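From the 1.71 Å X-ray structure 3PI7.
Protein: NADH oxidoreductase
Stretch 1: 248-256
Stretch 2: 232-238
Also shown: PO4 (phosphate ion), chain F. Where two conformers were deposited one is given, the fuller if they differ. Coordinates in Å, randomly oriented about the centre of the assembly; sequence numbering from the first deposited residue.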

# COMPACT_ATOMS: atom_id res chain seq x y z
N ALA A 248 -11.83 5.46 5.54
CA ALA A 248 -13.21 5.00 5.34
C ALA A 248 -13.46 4.64 3.91
O ALA A 248 -14.07 3.60 3.63
CB ALA A 248 -14.18 6.09 5.78
N ILE A 249 -13.00 5.49 2.97
CA ILE A 249 -13.21 5.22 1.54
C ILE A 249 -12.52 3.90 1.17
O ILE A 249 -13.15 3.03 0.62
CB ILE A 249 -12.68 6.40 0.71
CG1 ILE A 249 -13.61 7.63 0.89
CG2 ILE A 249 -12.55 6.01 -0.79
CD1 ILE A 249 -13.01 8.90 0.32
N PHE A 250 -11.22 3.78 1.47
CA PHE A 250 -10.47 2.58 1.17
C PHE A 250 -11.15 1.34 1.73
O PHE A 250 -11.29 0.34 1.03
CB PHE A 250 -9.06 2.72 1.74
CG PHE A 250 -8.18 1.53 1.45
CD1 PHE A 250 -7.83 1.21 0.13
CD2 PHE A 250 -7.62 0.78 2.48
CE1 PHE A 250 -6.97 0.16 -0.14
CE2 PHE A 250 -6.74 -0.26 2.21
CZ PHE A 250 -6.42 -0.57 0.90
N ASN A 251 -11.59 1.41 2.98
CA ASN A 251 -12.26 0.30 3.64
C ASN A 251 -13.52 -0.16 2.89
O ASN A 251 -13.80 -1.36 2.81
CB ASN A 251 -12.64 0.73 5.05
CG ASN A 251 -13.20 -0.37 5.91
OD1 ASN A 251 -14.38 -0.36 6.29
ND2 ASN A 251 -12.39 -1.35 6.19
N ALA A 252 -14.27 0.79 2.32
CA ALA A 252 -15.54 0.50 1.63
C ALA A 252 -15.33 0.06 0.18
O ALA A 252 -16.27 -0.46 -0.44
CB ALA A 252 -16.45 1.72 1.66
N MSE A 253 -14.12 0.26 -0.36
CA MSE A 253 -13.93 -0.08 -1.76
C MSE A 253 -13.90 -1.59 -1.99
O MSE A 253 -13.59 -2.38 -1.07
CB MSE A 253 -12.68 0.59 -2.32
CG MSE A 253 -12.87 2.06 -2.55
SE MSE A 253 -11.15 2.79 -2.94
CE MSE A 253 -11.10 2.39 -4.91
N PRO A 254 -14.21 -2.02 -3.25
CA PRO A 254 -14.22 -3.46 -3.52
C PRO A 254 -12.82 -4.03 -3.63
O PRO A 254 -11.81 -3.30 -3.51
CB PRO A 254 -14.96 -3.56 -4.86
CG PRO A 254 -14.64 -2.31 -5.55
CD PRO A 254 -14.64 -1.26 -4.45
N LYS A 255 -12.76 -5.35 -3.90
CA LYS A 255 -11.50 -6.06 -4.06
C LYS A 255 -10.64 -5.44 -5.18
O LYS A 255 -11.16 -4.91 -6.18
CB LYS A 255 -11.73 -7.55 -4.32
CG LYS A 255 -12.46 -7.88 -5.61
CD LYS A 255 -12.90 -9.34 -5.67
CE LYS A 255 -13.85 -9.59 -6.83
N ARG A 256 -9.32 -5.51 -4.99
CA ARG A 256 -8.29 -5.06 -5.90
C ARG A 256 -8.19 -3.53 -5.95
O ARG A 256 -7.53 -2.99 -6.83
CB ARG A 256 -8.49 -5.65 -7.31
CG ARG A 256 -8.57 -7.17 -7.28
CD ARG A 256 -8.36 -7.83 -8.62
NE ARG A 256 -8.37 -9.29 -8.44
CZ ARG A 256 -7.31 -10.00 -8.05
NH1 ARG A 256 -6.14 -9.40 -7.82
NH2 ARG A 256 -7.42 -11.31 -7.88
P PO4 F . -11.10 -12.01 -8.54
O1 PO4 F . -10.95 -10.45 -8.73
O2 PO4 F . -12.29 -12.41 -7.57
O3 PO4 F . -9.80 -12.56 -7.87
O4 PO4 F . -11.34 -12.67 -9.95
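Stretch 2 232-238: EQPRIFL

Stretch 2 leaves a helix at Gln233, which has positive phi (52/50); Pro234 is extended (-69/153) and Arg235 is not (-115/-25), and a strand begins at Ile236. The strand runs roughly opposite to the helix of stretch 1, whereas beyond that helix Pro254–Arg256 runs in much the same sense as Gln233–Arg235. The nearest approaches are Phe250 CA to Phe237 CA (7.6 Å), Met253 CA to Pro234 CA (6.9 Å), Pro254 CA to Gln233 CA (5.9 Å) and Arg256 CA to Arg235 CA (6.3 Å).

Aromatic contacts centre on Phe237, whose CB points toward stretch 1 with chi1 in t. Ile249 CG2 lies over one face of the ring, 3.6 Å from its centroid and 8° off the normal, a CH-pi contact. Met253 (selenomethionine) SE approaches obliquely, 4.9 Å from the Phe237 ring centroid and 3.4 Å from Phe237 CB.

Apolar packing continues along the loop, with Met253 CE 4.4 Å from Pro234 CG and Pro254 CD 4.3 Å from Pro234 CD. At the exposed end, Arg256 CB meets Arg235 CD at 3.8 Å through aliphatic portions.

Side chain also meets backbone: Met253 CE is 3.4 Å from Arg235 O, and Pro254 CD is 3.2 Å from Pro234 O, a carbonyl left without a hydrogen-bond partner.

No hydrogen bond joins the modelled atoms of the two stretches. The Arg256 guanidinium donates hydrogen bonds to a phosphate ion, Arg256 NE to PO4 O1 at 2.8 Å and Arg256 NH2 to PO4 O3 at 2.7 Å.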

# COMPACT_ATOMS: atom_id res chain seq x y z
N GLU A 232 -21.04 1.09 -7.96
CA GLU A 232 -20.06 1.54 -8.97
C GLU A 232 -18.82 0.66 -9.10
O GLU A 232 -18.20 0.68 -10.15
CB GLU A 232 -19.62 2.98 -8.67
CG GLU A 232 -20.75 4.00 -8.78
CD GLU A 232 -21.32 4.27 -10.16
OE1 GLU A 232 -20.65 3.94 -11.17
OE2 GLU A 232 -22.43 4.84 -10.24
N GLN A 233 -18.43 -0.02 -8.01
CA GLN A 233 -17.27 -0.93 -7.95
C GLN A 233 -15.96 -0.28 -8.48
O GLN A 233 -15.26 -0.87 -9.33
CB GLN A 233 -17.56 -2.21 -8.75
CG GLN A 233 -18.74 -3.01 -8.19
CD GLN A 233 -18.34 -3.76 -6.95
OE1 GLN A 233 -18.64 -3.37 -5.83
NE2 GLN A 233 -17.59 -4.83 -7.13
N PRO A 234 -15.59 0.92 -8.01
CA PRO A 234 -14.32 1.51 -8.48
C PRO A 234 -13.10 0.77 -7.95
O PRO A 234 -13.15 0.20 -6.86
CB PRO A 234 -14.35 2.92 -7.84
CG PRO A 234 -15.14 2.74 -6.59
CD PRO A 234 -16.24 1.79 -7.00
N ARG A 235 -12.01 0.83 -8.68
CA ARG A 235 -10.78 0.22 -8.18
C ARG A 235 -9.72 1.26 -7.91
O ARG A 235 -8.87 1.03 -7.05
CB ARG A 235 -10.28 -0.86 -9.15
CG ARG A 235 -11.04 -2.19 -8.94
CD ARG A 235 -10.39 -3.38 -9.64
NE ARG A 235 -10.18 -3.19 -11.08
CZ ARG A 235 -11.12 -3.32 -12.01
NH1 ARG A 235 -12.37 -3.62 -11.67
NH2 ARG A 235 -10.82 -3.15 -13.29
N ILE A 236 -9.77 2.43 -8.56
CA ILE A 236 -8.75 3.43 -8.31
C ILE A 236 -9.26 4.47 -7.41
O ILE A 236 -10.32 5.03 -7.67
CB ILE A 236 -8.20 4.07 -9.61
CG1 ILE A 236 -7.65 2.99 -10.56
CG2 ILE A 236 -7.17 5.18 -9.33
CD1 ILE A 236 -6.33 2.22 -9.99
N PHE A 237 -8.47 4.79 -6.36
CA PHE A 237 -8.82 5.88 -5.45
C PHE A 237 -7.64 6.83 -5.43
O PHE A 237 -6.56 6.47 -4.96
CB PHE A 237 -9.14 5.30 -4.06
CG PHE A 237 -9.22 6.27 -2.91
CD1 PHE A 237 -9.68 7.58 -3.10
CD2 PHE A 237 -8.84 5.88 -1.63
CE1 PHE A 237 -9.73 8.47 -2.03
CE2 PHE A 237 -8.95 6.77 -0.55
CZ PHE A 237 -9.42 8.05 -0.75
N LEU A 238 -7.85 8.05 -5.96
CA LEU A 238 -6.82 9.10 -6.01
C LEU A 238 -7.07 9.96 -4.80
O LEU A 238 -8.12 10.62 -4.71
CB LEU A 238 -6.88 9.89 -7.34
CG LEU A 238 -6.80 9.04 -8.62
CD1 LEU A 238 -6.91 9.93 -9.88
CD2 LEU A 238 -5.49 8.27 -8.66